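Local coordinates for C24 protein (Bizionia argentinensis JUB59, PDB 6OV6) that probably forms the receptor-binding tip of a temperate bacteriophage's long tail fibre, as a trimer that binds manganese, at residues A[37-42]-A[111-116]; A[155-160]-A[272-277]; A[187-192]-A[259-264]; A[195-200]-A[247-252]; A[207-212]-A[222-227]. All blocks are in the same frame, centred on the assembly; numbering follows the deposited sequence.

Contact 1 of 5, residues A[37-42]-A[111-116]; sequences GNKAII and WAEFAK
A short parallel strand pairing beside a G1 beta bulge joins residues 37-42 to 111-116. Two backbone bonds define it, both to Ala115. Its N donates to Lys39 O at 3.1 Å, nearly along the C=O axis, and its O receives Ile41 N at 2.9 Å; that bond is straight (170°) although the donor stands above the carbonyl plane. Ala115 thus bonds to the residues before and after Ala40, as a parallel pair requires. Lys39 carries much of the side-chain contact. The backbone puts its CB over the centre of the Phe114 ring in a CH-pi contact, 3.9 Å from the centroid. With CG beside the backbone N (chi1 -63°), the chain passes the CZ and CE2 side of the ring and runs extended alongside Glu113, pointing the same way, until NZ meets Glu113 OE1 at 2.8 Å in a salt bridge. On the opposite face of Phe114, Trp111 CZ3 packs offset toward the rim, so the ring is sandwiched. Ile41 crosses this indole at about a right angle, its CD1 3.9 Å from Trp111 CZ2.

Further out, Trp111 stacks on Phe66 and meets Phe102 edge-to-face within the mixed sheet. Lys39 and Ala40 both face Tyr58 of strand 51-59; this is the bulge, with Lys39 in a left-handed conformation (phi 62°). Arg121 of the second subunit bonds to Glu113 O. At the far end Lys116 NZ, already bonded to Gly44 O, donates to a water at 3.1 Å, and that water donates to Ile41 O at 2.7 Å.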
# COMPACT_ATOMS: atom_id res chain seq x y z
N GLY A 37 -25.44 -2.91 -28.30
CA GLY A 37 -26.52 -2.89 -27.34
C GLY A 37 -27.62 -1.98 -27.86
O GLY A 37 -27.36 -1.11 -28.70
N ASN A 38 -28.84 -2.16 -27.34
CA ASN A 38 -30.00 -1.37 -27.77
C ASN A 38 -29.80 0.15 -27.58
O ASN A 38 -29.18 0.57 -26.59
CB ASN A 38 -31.26 -1.85 -27.06
CG ASN A 38 -32.53 -1.37 -27.73
OD1 ASN A 38 -32.61 -1.17 -28.95
ND2 ASN A 38 -33.55 -1.11 -26.92
N LYS A 39 -30.29 0.94 -28.55
CA LYS A 39 -30.20 2.41 -28.56
C LYS A 39 -28.77 2.92 -28.59
O LYS A 39 -28.42 3.91 -27.95
CB LYS A 39 -31.05 3.07 -27.43
CG LYS A 39 -32.54 2.80 -27.60
CD LYS A 39 -33.32 3.19 -26.34
CE LYS A 39 -34.71 2.60 -26.39
NZ LYS A 39 -35.44 2.83 -25.11
N ALA A 40 -27.96 2.27 -29.43
CA ALA A 40 -26.59 2.68 -29.58
C ALA A 40 -26.48 3.61 -30.76
O ALA A 40 -27.20 3.46 -31.76
CB ALA A 40 -25.72 1.47 -29.84
N ILE A 41 -25.56 4.55 -30.65
CA ILE A 41 -25.11 5.38 -31.74
C ILE A 41 -23.95 4.55 -32.31
O ILE A 41 -22.94 4.35 -31.63
CB ILE A 41 -24.65 6.79 -31.30
CG1 ILE A 41 -25.85 7.62 -30.77
CG2 ILE A 41 -23.92 7.47 -32.50
CD1 ILE A 41 -25.48 8.94 -30.08
N ILE A 42 -24.13 4.04 -33.53
CA ILE A 42 -23.14 3.19 -34.18
C ILE A 42 -22.04 4.06 -34.80
O ILE A 42 -20.85 3.77 -34.65
CB ILE A 42 -23.81 2.27 -35.26
CG1 ILE A 42 -24.95 1.38 -34.67
CG2 ILE A 42 -22.76 1.47 -36.08
CD1 ILE A 42 -24.55 0.28 -33.65
N TRP A 111 -33.89 10.91 -26.72
CA TRP A 111 -32.57 10.88 -27.34
C TRP A 111 -31.45 10.63 -26.31
O TRP A 111 -30.45 10.02 -26.66
CB TRP A 111 -32.31 12.15 -28.15
CG TRP A 111 -30.99 12.25 -28.86
CD1 TRP A 111 -30.09 13.28 -28.77
CD2 TRP A 111 -30.45 11.33 -29.84
NE1 TRP A 111 -29.03 13.06 -29.62
CE2 TRP A 111 -29.22 11.87 -30.28
CE3 TRP A 111 -30.87 10.09 -30.36
CZ2 TRP A 111 -28.41 11.21 -31.22
CZ3 TRP A 111 -30.10 9.48 -31.33
CH2 TRP A 111 -28.89 10.04 -31.75
N ALA A 112 -31.64 11.06 -25.05
CA ALA A 112 -30.66 10.87 -23.96
C ALA A 112 -30.42 9.38 -23.65
O ALA A 112 -29.39 9.03 -23.06
CB ALA A 112 -31.13 11.61 -22.71
N GLU A 113 -31.34 8.50 -24.07
CA GLU A 113 -31.22 7.05 -23.90
C GLU A 113 -30.23 6.43 -24.92
O GLU A 113 -29.84 5.27 -24.77
CB GLU A 113 -32.59 6.38 -24.01
CG GLU A 113 -33.47 6.64 -22.79
CD GLU A 113 -34.88 6.10 -22.88
OE1 GLU A 113 -35.15 5.24 -23.76
OE2 GLU A 113 -35.71 6.51 -22.05
N PHE A 114 -29.84 7.20 -25.95
CA PHE A 114 -28.89 6.77 -26.97
C PHE A 114 -27.48 7.07 -26.49
O PHE A 114 -27.20 8.17 -26.01
CB PHE A 114 -29.17 7.39 -28.34
CG PHE A 114 -30.37 6.77 -29.02
CD1 PHE A 114 -30.20 5.93 -30.11
CD2 PHE A 114 -31.66 7.07 -28.60
CE1 PHE A 114 -31.31 5.36 -30.74
CE2 PHE A 114 -32.77 6.51 -29.24
CZ PHE A 114 -32.58 5.67 -30.32
N ALA A 115 -26.62 6.06 -26.57
CA ALA A 115 -25.25 6.19 -26.09
C ALA A 115 -24.21 6.11 -27.20
O ALA A 115 -24.32 5.29 -28.11
CB ALA A 115 -24.96 5.15 -25.02
N LYS A 116 -23.18 6.95 -27.09
CA LYS A 116 -22.06 6.93 -28.02
C LYS A 116 -21.14 5.82 -27.46
O LYS A 116 -21.12 5.59 -26.25
CB LYS A 116 -21.34 8.29 -27.99
CG LYS A 116 -20.51 8.58 -29.24
CD LYS A 116 -21.31 9.34 -30.29
CE LYS A 116 -20.46 9.69 -31.48
NZ LYS A 116 -20.31 8.54 -32.42
O HOH W 1 -20.79 5.81 -31.01

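Contact 2 of 5, residues A[155-160]-A[272-277]; sequences NGTENL and YIIYIG
Apolar packing of a loop along the C-terminal end of a central strand brings residues 155-160 and 272-277 together. The two run almost oppositely, 165° apart, but no hydrogen bond crosses: even at Leu160 and Tyr272 the CA atoms are 6.6 Å apart, and the space is spanned by side chains. At one end Leu160 and Tyr272 cross at about a right angle. CG of Leu160 lies beside its backbone N, and from there CD1 reaches Tyr272 CB at 3.7 Å, while Leu160 CB rests 3.9 Å from Tyr272 CD2.

Strand 267-275 is the middle member of a three-stranded antiparallel sheet, flanked by 135-137 and 148-150; the loop leaves the latter strand and folds back, with Leu160 and Tyr272 both sharing backbone bonds with Cys151. At the other end a single methyl does the work. Thr157 has OG1 between its backbone N and carbonyl carbon (chi1 67°), where it bonds to Thr154 O, and this turns CG2 toward the strand. That methyl slides past Ile274 CG2 at 3.6 Å and touches Ile276 CD1 at 3.8 Å, the latter side chain crossing it at about a right angle. Beyond the pair, Glu158 OE1 bonds to Tyr268 OH of the second subunit, and the terminal carboxylate of Gly277 makes a salt bridge through OXT with Arg125 NH2 of the third.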
# COMPACT_ATOMS: atom_id res chain seq x y z
N ASN A 155 2.20 -20.62 -11.89
CA ASN A 155 1.93 -20.25 -13.29
C ASN A 155 2.54 -18.92 -13.70
O ASN A 155 1.91 -18.13 -14.42
CB ASN A 155 0.41 -20.30 -13.62
CG ASN A 155 -0.25 -21.62 -13.30
OD1 ASN A 155 -1.16 -21.68 -12.48
ND2 ASN A 155 0.21 -22.74 -13.90
N GLY A 156 3.77 -18.68 -13.23
CA GLY A 156 4.54 -17.49 -13.51
C GLY A 156 4.04 -16.21 -12.85
O GLY A 156 4.53 -15.13 -13.18
N THR A 157 3.09 -16.31 -11.92
CA THR A 157 2.53 -15.11 -11.24
C THR A 157 3.44 -14.63 -10.12
O THR A 157 4.27 -15.40 -9.61
CB THR A 157 1.10 -15.37 -10.67
OG1 THR A 157 1.11 -16.32 -9.60
CG2 THR A 157 0.10 -15.79 -11.72
N GLU A 158 3.27 -13.37 -9.71
CA GLU A 158 3.99 -12.83 -8.55
C GLU A 158 3.28 -13.40 -7.33
O GLU A 158 2.09 -13.61 -7.38
CB GLU A 158 3.87 -11.29 -8.52
CG GLU A 158 4.40 -10.57 -9.75
CD GLU A 158 5.82 -10.92 -10.18
OE1 GLU A 158 6.74 -10.89 -9.32
OE2 GLU A 158 6.02 -11.21 -11.38
N ASN A 159 4.00 -13.70 -6.24
CA ASN A 159 3.33 -14.18 -5.04
C ASN A 159 3.10 -12.93 -4.17
O ASN A 159 4.01 -12.47 -3.47
CB ASN A 159 4.20 -15.22 -4.28
CG ASN A 159 3.55 -15.67 -3.00
OD1 ASN A 159 2.42 -15.27 -2.68
ND2 ASN A 159 4.24 -16.51 -2.23
N LEU A 160 1.87 -12.40 -4.22
CA LEU A 160 1.49 -11.17 -3.50
C LEU A 160 0.83 -11.39 -2.14
O LEU A 160 0.48 -10.44 -1.46
CB LEU A 160 0.63 -10.28 -4.42
CG LEU A 160 1.25 -9.92 -5.77
CD1 LEU A 160 0.30 -9.04 -6.60
CD2 LEU A 160 2.56 -9.21 -5.60
N TYR A 272 -5.30 -10.31 -4.33
CA TYR A 272 -4.67 -9.91 -5.58
C TYR A 272 -4.87 -11.09 -6.54
O TYR A 272 -4.41 -12.21 -6.26
CB TYR A 272 -3.18 -9.60 -5.44
CG TYR A 272 -2.96 -8.26 -4.79
CD1 TYR A 272 -3.25 -7.09 -5.48
CD2 TYR A 272 -2.53 -8.17 -3.47
CE1 TYR A 272 -3.09 -5.85 -4.87
CE2 TYR A 272 -2.37 -6.92 -2.85
CZ TYR A 272 -2.68 -5.77 -3.55
OH TYR A 272 -2.60 -4.52 -2.99
N ILE A 273 -5.61 -10.85 -7.61
CA ILE A 273 -5.87 -11.89 -8.61
C ILE A 273 -5.35 -11.41 -9.96
O ILE A 273 -5.14 -10.21 -10.16
CB ILE A 273 -7.36 -12.32 -8.67
CG1 ILE A 273 -8.31 -11.17 -9.17
CG2 ILE A 273 -7.83 -13.01 -7.36
CD1 ILE A 273 -9.76 -11.63 -9.50
N ILE A 274 -5.19 -12.33 -10.92
CA ILE A 274 -4.69 -11.94 -12.23
C ILE A 274 -5.33 -12.79 -13.33
O ILE A 274 -5.66 -13.94 -13.10
CB ILE A 274 -3.14 -12.00 -12.26
CG1 ILE A 274 -2.53 -11.24 -13.46
CG2 ILE A 274 -2.59 -13.43 -12.10
CD1 ILE A 274 -1.15 -10.78 -13.24
N TYR A 275 -5.52 -12.20 -14.49
CA TYR A 275 -6.10 -12.93 -15.60
C TYR A 275 -4.99 -13.71 -16.33
O TYR A 275 -4.02 -13.12 -16.78
CB TYR A 275 -6.83 -11.99 -16.54
CG TYR A 275 -7.51 -12.75 -17.66
CD1 TYR A 275 -8.70 -13.44 -17.44
CD2 TYR A 275 -6.95 -12.82 -18.93
CE1 TYR A 275 -9.32 -14.15 -18.46
CE2 TYR A 275 -7.55 -13.55 -19.95
CZ TYR A 275 -8.74 -14.21 -19.71
OH TYR A 275 -9.33 -14.91 -20.74
N ILE A 276 -5.16 -15.02 -16.44
CA ILE A 276 -4.23 -15.93 -17.12
C ILE A 276 -4.75 -16.28 -18.52
O ILE A 276 -4.03 -16.11 -19.50
CB ILE A 276 -3.91 -17.18 -16.25
CG1 ILE A 276 -3.25 -16.78 -14.88
CG2 ILE A 276 -3.04 -18.23 -17.00
CD1 ILE A 276 -1.81 -16.09 -14.94
N GLY A 277 -5.99 -16.72 -18.60
CA GLY A 277 -6.61 -17.10 -19.88
C GLY A 277 -7.64 -18.20 -19.70
O GLY A 277 -7.46 -19.05 -18.80
OXT GLY A 277 -8.61 -18.23 -20.49

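Contact 3 of 5, residues A[187-192]-A[259-264]; sequences VTPSGN and NQQDNR
Backbone hydrogen bonds hold the centre of this contact. Val187 and Gln261 form an antiparallel hydrogen-bonded pair: Val187 N gives to Gln261 O at 3.0 Å, in the carbonyl plane, and Gln261 N returns a shorter bond of 2.8 Å to Val187 O, nearly along the C=O axis. Past this pair the segments stay close at Thr188 and Gln260 without a further direct bond. Instead a water spans the side chains, 2.9 Å from Thr188 OG1 and accepting from Gln260 NE2 at 3.0 Å.

Van der Waals contacts surround the pair. Val187 and Gln261 lie side by side, pointing the same way, and each puts a branch in the crowded position between backbone N and carbonyl carbon (chi1 67° for both). Val187 CG1 therefore meets Gln261 CG at 3.6 Å, and the same methyl reaches Asn263. Pro189 CD comes to 3.2 Å from Asn259 O.

Charge is confined to residues 259-264. Arg264 grips Asp262 side-on through NE and NH2, one nitrogen to each oxygen, both on syn lone pairs and close to the guanidinium plane. OD1 of Asp262 also takes the backbone N of Arg264 on its anti lone pair, at 3.0 Å, closing an Asx turn. The remaining nitrogen, NH1, makes a salt bridge with Asp174 of the third subunit.

Asn263 ND2 bonds to Asp262 O of the second subunit, and Gly191 and Asn192 pair with a strand of that same chain, consistent with an intertwined, trimeric beta-structured fibre whose sheets run on from subunit to subunit.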
# COMPACT_ATOMS: atom_id res chain seq x y z
N VAL A 187 8.98 -4.86 14.66
CA VAL A 187 10.29 -4.19 14.84
C VAL A 187 10.48 -3.93 16.34
O VAL A 187 9.49 -3.75 17.05
CB VAL A 187 10.36 -2.90 13.99
CG1 VAL A 187 9.39 -1.80 14.47
CG2 VAL A 187 11.77 -2.39 13.75
N THR A 188 11.72 -3.90 16.80
CA THR A 188 12.02 -3.61 18.21
C THR A 188 12.89 -2.36 18.25
O THR A 188 14.00 -2.38 17.71
CB THR A 188 12.67 -4.82 18.90
OG1 THR A 188 11.77 -5.91 18.87
CG2 THR A 188 13.04 -4.53 20.37
N PRO A 189 12.44 -1.26 18.90
CA PRO A 189 13.29 -0.07 18.99
C PRO A 189 14.54 -0.35 19.82
O PRO A 189 14.51 -1.18 20.74
CB PRO A 189 12.39 0.97 19.69
CG PRO A 189 11.45 0.16 20.48
CD PRO A 189 11.16 -1.03 19.59
N SER A 190 15.63 0.29 19.46
CA SER A 190 16.90 0.14 20.17
C SER A 190 17.57 1.49 20.23
O SER A 190 17.22 2.41 19.48
CB SER A 190 17.78 -0.91 19.48
OG SER A 190 18.14 -0.54 18.16
N GLY A 191 18.51 1.63 21.16
CA GLY A 191 19.23 2.88 21.29
C GLY A 191 20.20 2.84 22.44
O GLY A 191 20.32 1.82 23.12
N ASN A 192 20.86 3.96 22.67
CA ASN A 192 21.91 4.09 23.68
C ASN A 192 21.69 5.25 24.61
O ASN A 192 21.08 6.25 24.25
CB ASN A 192 23.26 4.27 22.97
CG ASN A 192 23.66 3.03 22.20
OD1 ASN A 192 23.99 1.99 22.78
ND2 ASN A 192 23.56 3.11 20.88
N ASN A 259 10.73 -3.00 23.65
CA ASN A 259 9.63 -3.94 23.53
C ASN A 259 9.28 -4.01 22.03
O ASN A 259 9.32 -2.99 21.37
CB ASN A 259 8.39 -3.46 24.28
CG ASN A 259 8.59 -3.43 25.78
OD1 ASN A 259 8.25 -2.45 26.46
ND2 ASN A 259 9.18 -4.48 26.30
N GLN A 260 8.93 -5.19 21.53
CA GLN A 260 8.55 -5.36 20.13
C GLN A 260 7.27 -4.55 19.83
O GLN A 260 6.39 -4.44 20.66
CB GLN A 260 8.31 -6.84 19.82
CG GLN A 260 8.06 -7.12 18.33
CD GLN A 260 8.09 -8.61 18.07
OE1 GLN A 260 7.18 -9.34 18.47
NE2 GLN A 260 9.16 -9.09 17.44
N GLN A 261 7.20 -3.96 18.63
CA GLN A 261 6.04 -3.19 18.22
C GLN A 261 5.60 -3.64 16.82
O GLN A 261 6.39 -4.25 16.09
CB GLN A 261 6.30 -1.69 18.31
CG GLN A 261 7.32 -1.17 17.34
CD GLN A 261 7.77 0.24 17.65
OE1 GLN A 261 7.97 0.62 18.81
NE2 GLN A 261 7.97 1.04 16.62
N ASP A 262 4.35 -3.40 16.50
CA ASP A 262 3.75 -3.76 15.21
C ASP A 262 4.07 -2.63 14.20
O ASP A 262 3.71 -1.46 14.39
CB ASP A 262 2.25 -4.00 15.37
CG ASP A 262 1.60 -4.69 14.19
OD1 ASP A 262 1.99 -4.40 13.04
OD2 ASP A 262 0.67 -5.50 14.41
N ASN A 263 4.80 -3.00 13.15
CA ASN A 263 5.30 -2.07 12.14
C ASN A 263 4.24 -1.70 11.07
O ASN A 263 4.50 -0.86 10.21
CB ASN A 263 6.55 -2.66 11.49
CG ASN A 263 7.53 -1.66 10.99
OD1 ASN A 263 7.55 -0.48 11.37
ND2 ASN A 263 8.39 -2.11 10.12
N ARG A 264 3.07 -2.30 11.14
CA ARG A 264 2.03 -2.10 10.13
C ARG A 264 1.13 -0.92 10.36
O ARG A 264 0.63 -0.72 11.47
CB ARG A 264 1.19 -3.35 9.94
CG ARG A 264 2.03 -4.55 9.49
CD ARG A 264 1.23 -5.82 9.59
NE ARG A 264 0.95 -6.18 10.98
CZ ARG A 264 0.37 -7.31 11.35
NH1 ARG A 264 0.01 -8.21 10.44
NH2 ARG A 264 0.17 -7.58 12.63
O HOH W 2 11.17 -7.15 16.32

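Contact 4 of 5, residues A[195-200]-A[247-252]; sequences SRSINV and LTSTPH. With MN (manganese (II) ion), chain D.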
# COMPACT_ATOMS: atom_id res chain seq x y z
N SER A 195 26.74 8.51 29.46
CA SER A 195 27.32 8.18 30.78
C SER A 195 27.30 9.40 31.68
O SER A 195 27.60 10.50 31.22
CB SER A 195 28.76 7.69 30.65
OG SER A 195 28.79 6.42 30.02
N ARG A 196 26.90 9.22 32.97
CA ARG A 196 26.84 10.34 33.92
C ARG A 196 27.47 9.95 35.24
O ARG A 196 27.46 8.77 35.63
CB ARG A 196 25.39 10.80 34.16
CG ARG A 196 24.60 11.15 32.88
CD ARG A 196 24.62 12.64 32.54
NE ARG A 196 23.96 12.91 31.25
CZ ARG A 196 22.74 13.42 31.12
NH1 ARG A 196 22.03 13.74 32.19
NH2 ARG A 196 22.23 13.63 29.91
N SER A 197 28.01 10.98 35.93
CA SER A 197 28.59 10.88 37.29
C SER A 197 27.67 11.65 38.22
O SER A 197 26.97 12.57 37.78
CB SER A 197 29.97 11.54 37.34
OG SER A 197 30.95 10.66 36.81
N ILE A 198 27.69 11.31 39.51
CA ILE A 198 26.94 12.03 40.51
C ILE A 198 27.94 12.57 41.53
O ILE A 198 29.08 12.12 41.56
CB ILE A 198 25.77 11.23 41.18
CG1 ILE A 198 26.21 9.87 41.79
CG2 ILE A 198 24.55 11.06 40.24
CD1 ILE A 198 26.74 9.95 43.24
N ASN A 199 27.51 13.54 42.33
CA ASN A 199 28.30 14.08 43.43
C ASN A 199 27.60 13.72 44.72
O ASN A 199 26.37 13.69 44.77
CB ASN A 199 28.45 15.61 43.35
CG ASN A 199 29.52 16.10 42.41
OD1 ASN A 199 30.34 15.35 41.87
ND2 ASN A 199 29.64 17.41 42.31
N VAL A 200 28.38 13.47 45.78
CA VAL A 200 27.85 13.17 47.10
C VAL A 200 28.72 13.92 48.12
O VAL A 200 29.92 14.07 47.89
CB VAL A 200 27.72 11.63 47.34
CG1 VAL A 200 29.07 10.93 47.48
CG2 VAL A 200 26.82 11.34 48.52
N LEU A 247 32.41 14.58 46.88
CA LEU A 247 33.09 13.61 46.03
C LEU A 247 32.36 13.39 44.72
O LEU A 247 31.15 13.53 44.68
CB LEU A 247 33.15 12.27 46.79
CG LEU A 247 33.72 12.29 48.24
CD1 LEU A 247 33.56 10.95 48.90
CD2 LEU A 247 35.18 12.73 48.25
N THR A 248 33.10 13.00 43.66
CA THR A 248 32.51 12.68 42.36
C THR A 248 32.63 11.18 42.13
O THR A 248 33.70 10.61 42.30
CB THR A 248 33.13 13.48 41.20
OG1 THR A 248 33.01 14.87 41.53
CG2 THR A 248 32.45 13.16 39.82
N SER A 249 31.53 10.58 41.72
CA SER A 249 31.47 9.16 41.43
C SER A 249 32.13 8.84 40.10
O SER A 249 32.46 9.73 39.31
CB SER A 249 30.01 8.69 41.39
OG SER A 249 29.38 9.01 40.16
N THR A 250 32.30 7.55 39.86
CA THR A 250 32.74 6.98 38.60
C THR A 250 31.52 7.12 37.64
O THR A 250 30.38 7.08 38.13
CB THR A 250 33.04 5.49 38.79
OG1 THR A 250 31.87 4.85 39.30
CG2 THR A 250 34.25 5.25 39.70
N PRO A 251 31.73 7.28 36.31
CA PRO A 251 30.55 7.38 35.40
C PRO A 251 29.76 6.09 35.31
O PRO A 251 30.27 5.02 35.62
CB PRO A 251 31.16 7.71 34.03
CG PRO A 251 32.63 7.99 34.28
CD PRO A 251 33.01 7.30 35.57
N HIS A 252 28.50 6.19 34.90
CA HIS A 252 27.69 5.00 34.66
C HIS A 252 26.69 5.29 33.55
O HIS A 252 26.33 6.45 33.33
CB HIS A 252 26.92 4.56 35.93
CG HIS A 252 25.67 5.36 36.16
ND1 HIS A 252 25.73 6.67 36.60
CD2 HIS A 252 24.38 5.02 35.94
CE1 HIS A 252 24.47 7.08 36.66
NE2 HIS A 252 23.63 6.13 36.25
MN MN D . 21.40 6.41 35.94
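His252, a manganese ligand, closes one end of this contact, on the buried side that it shares with Ile198, Ser249 and Val200. His252 NE2 lies 2.3 Å from the ion; the five other ligand atoms come from elsewhere, completing the site with His254 of this chain and the same two histidines of both other subunits. Arg196 pairs with the backbone of His252 through two bonds: its N donates to His252 O at 2.9 Å, and its O takes His252 N. That O also takes a weak, bent bond from ND1 of the ring (126°), which may help orient the imidazole and could slightly raise the donor strength of NE2. Further along, the buried Ser249 OG sits between backbone N and carbonyl carbon (chi1 80°), accepts Ile198 N at 2.9 Å almost straight (174°) and donates to Thr250 O at 3.0 Å. It thus stands in for a backbone carbonyl where the register slips by one residue between two separate stretches of antiparallel pairing. Beyond it Leu247 N donates to Val200 O at 2.7 Å.

The exposed face is more loosely packed, yet still carries a short bond: Thr248 OG1, alongside Asn199, donates to Asn199 OD1 at 2.7 Å from above the carbonyl plane. Ser195 CB only brushes Pro251 CB at 4.1 Å, though Ser195 CA makes a CA-H...O contact with His252 O.

Strands 199-202 and 245-248 form a two-stranded antiparallel sheet, packed against its copies in the other two subunits, following 191-193 and leading on to 256-262 in the chain.

Contact 5 of 5, residues A[207-212]-A[222-227]; sequences WSTFGS and IVVGSG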
# COMPACT_ATOMS: atom_id res chain seq x y z
N TRP A 207 27.66 11.51 63.10
CA TRP A 207 27.96 10.08 63.14
C TRP A 207 27.45 9.39 64.41
O TRP A 207 27.61 8.18 64.56
CB TRP A 207 29.47 9.87 62.99
CG TRP A 207 29.97 10.20 61.62
CD1 TRP A 207 30.29 11.44 61.14
CD2 TRP A 207 30.14 9.29 60.53
NE1 TRP A 207 30.65 11.36 59.81
CE2 TRP A 207 30.61 10.04 59.42
CE3 TRP A 207 29.98 7.90 60.38
CZ2 TRP A 207 30.90 9.45 58.18
CZ3 TRP A 207 30.27 7.31 59.15
CH2 TRP A 207 30.71 8.08 58.07
N SER A 208 26.85 10.17 65.33
CA SER A 208 26.33 9.70 66.63
C SER A 208 27.49 9.03 67.41
O SER A 208 28.66 9.20 67.04
CB SER A 208 25.14 8.75 66.43
OG SER A 208 24.56 8.38 67.67
N THR A 209 27.18 8.32 68.48
CA THR A 209 28.20 7.66 69.31
C THR A 209 27.69 6.29 69.71
O THR A 209 26.48 6.04 69.70
CB THR A 209 28.53 8.50 70.57
OG1 THR A 209 27.39 8.58 71.43
CG2 THR A 209 29.06 9.91 70.26
N PHE A 210 28.62 5.42 70.08
CA PHE A 210 28.33 4.11 70.62
C PHE A 210 29.26 3.91 71.82
O PHE A 210 30.45 4.29 71.75
CB PHE A 210 28.55 3.00 69.59
CG PHE A 210 28.52 1.62 70.22
CD1 PHE A 210 27.31 1.07 70.67
CD2 PHE A 210 29.70 0.92 70.46
CE1 PHE A 210 27.29 -0.18 71.28
CE2 PHE A 210 29.68 -0.33 71.10
CZ PHE A 210 28.47 -0.86 71.51
N GLY A 211 28.73 3.28 72.87
CA GLY A 211 29.53 2.91 74.04
C GLY A 211 30.04 4.04 74.88
O GLY A 211 29.45 5.11 74.92
N SER A 212 31.15 3.79 75.58
CA SER A 212 31.69 4.73 76.56
C SER A 212 33.11 5.19 76.22
O SER A 212 33.58 4.94 75.11
CB SER A 212 31.64 4.12 77.96
OG SER A 212 32.18 2.81 77.97
N ILE A 222 35.40 4.21 62.88
CA ILE A 222 35.64 5.66 63.02
C ILE A 222 35.48 6.12 64.46
O ILE A 222 34.51 5.76 65.12
CB ILE A 222 34.73 6.50 62.07
CG1 ILE A 222 35.07 6.23 60.59
CG2 ILE A 222 34.82 8.03 62.40
CD1 ILE A 222 34.05 6.85 59.55
N VAL A 223 36.46 6.92 64.95
CA VAL A 223 36.40 7.49 66.28
C VAL A 223 35.84 8.89 66.15
O VAL A 223 36.22 9.63 65.23
CB VAL A 223 37.81 7.44 66.98
CG1 VAL A 223 37.86 8.32 68.23
CG2 VAL A 223 38.18 5.99 67.30
N VAL A 224 34.95 9.27 67.10
CA VAL A 224 34.32 10.58 67.11
C VAL A 224 34.50 11.27 68.46
O VAL A 224 34.90 10.64 69.43
CB VAL A 224 32.80 10.51 66.73
CG1 VAL A 224 32.60 10.01 65.29
CG2 VAL A 224 32.01 9.65 67.70
N GLY A 225 34.14 12.55 68.51
CA GLY A 225 34.12 13.29 69.77
C GLY A 225 32.95 12.83 70.62
O GLY A 225 31.94 12.36 70.08
N SER A 226 33.12 12.86 71.97
CA SER A 226 32.03 12.50 72.91
C SER A 226 31.28 13.79 73.31
O SER A 226 30.20 13.70 73.87
CB SER A 226 32.60 11.85 74.16
OG SER A 226 33.38 12.80 74.88
N GLY A 227 31.89 14.96 73.04
CA GLY A 227 31.36 16.26 73.44
C GLY A 227 31.74 16.63 74.87
O GLY A 227 31.44 17.75 75.32
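Two hydrogen bonds grip Ser226 OG, the best-held side-chain polar atom of residues 207-212 and 222-227: one with Gln228 N and one with Glu236 O of the second subunit. Trp207 NE1 bonds to Pro203 O. Both find their partners outside the two segments; no hydrogen bond crosses between them.

What crosses is apolar. Trp207 has CG beside its backbone N (chi1 -70°), which lays the indole over Ile222. Ile222 CD1 stands over one face of the six-membered ring, 4.1 Å from its centroid and 22° off the normal, a CH-pi contact displaced toward the rim, where CZ3 of Trp207 is 3.8 Å from that methyl. Two residues on, within strand 223-225, Val224 spreads its two methyls. CG1, beside the backbone N, meets Trp207 CB at 3.9 Å; CG2, in the crowded position between N and carbonyl carbon, lies 3.4 Å from Ser208 O and 3.9 Å from Thr209 CG2, the latter turned inward by a chi1 of 66°.

Trp207 packs on Ile222 of the third subunit too, and Arg245 of the second makes a cation-pi contact with it. Strand 223-225 finds backbone partners in neighbouring subunits, Val224 pairing antiparallel with the second. Such chemistry implies that within the chain the loop is held to the strand by apolar packing alone, while toward the neighbouring subunits the strand adds backbone hydrogen bonds to further packing.

In the fold
The five contacts are strung along a very elongated chain: the centres of contacts 1 and 5 are about 114 Å apart, on opposite sides of its centre. Contact 1 closes before the others open, whereas contact 5 is nested in the loop of contact 4, that in contact 3, and all in contact 2. Contacts 3 and 4 adjoin in sequence and are built alike, from antiparallel backbone bonds on slender strand pairs with exposed flanks; only contact 4 adds a metal. Contact 1 combines strand pairing with a salt bridge and aromatic packing. Contacts 2 and 5 lack crossing hydrogen bonds and rely on apolar packing, contact 5 being the most buried. All touch the second subunit.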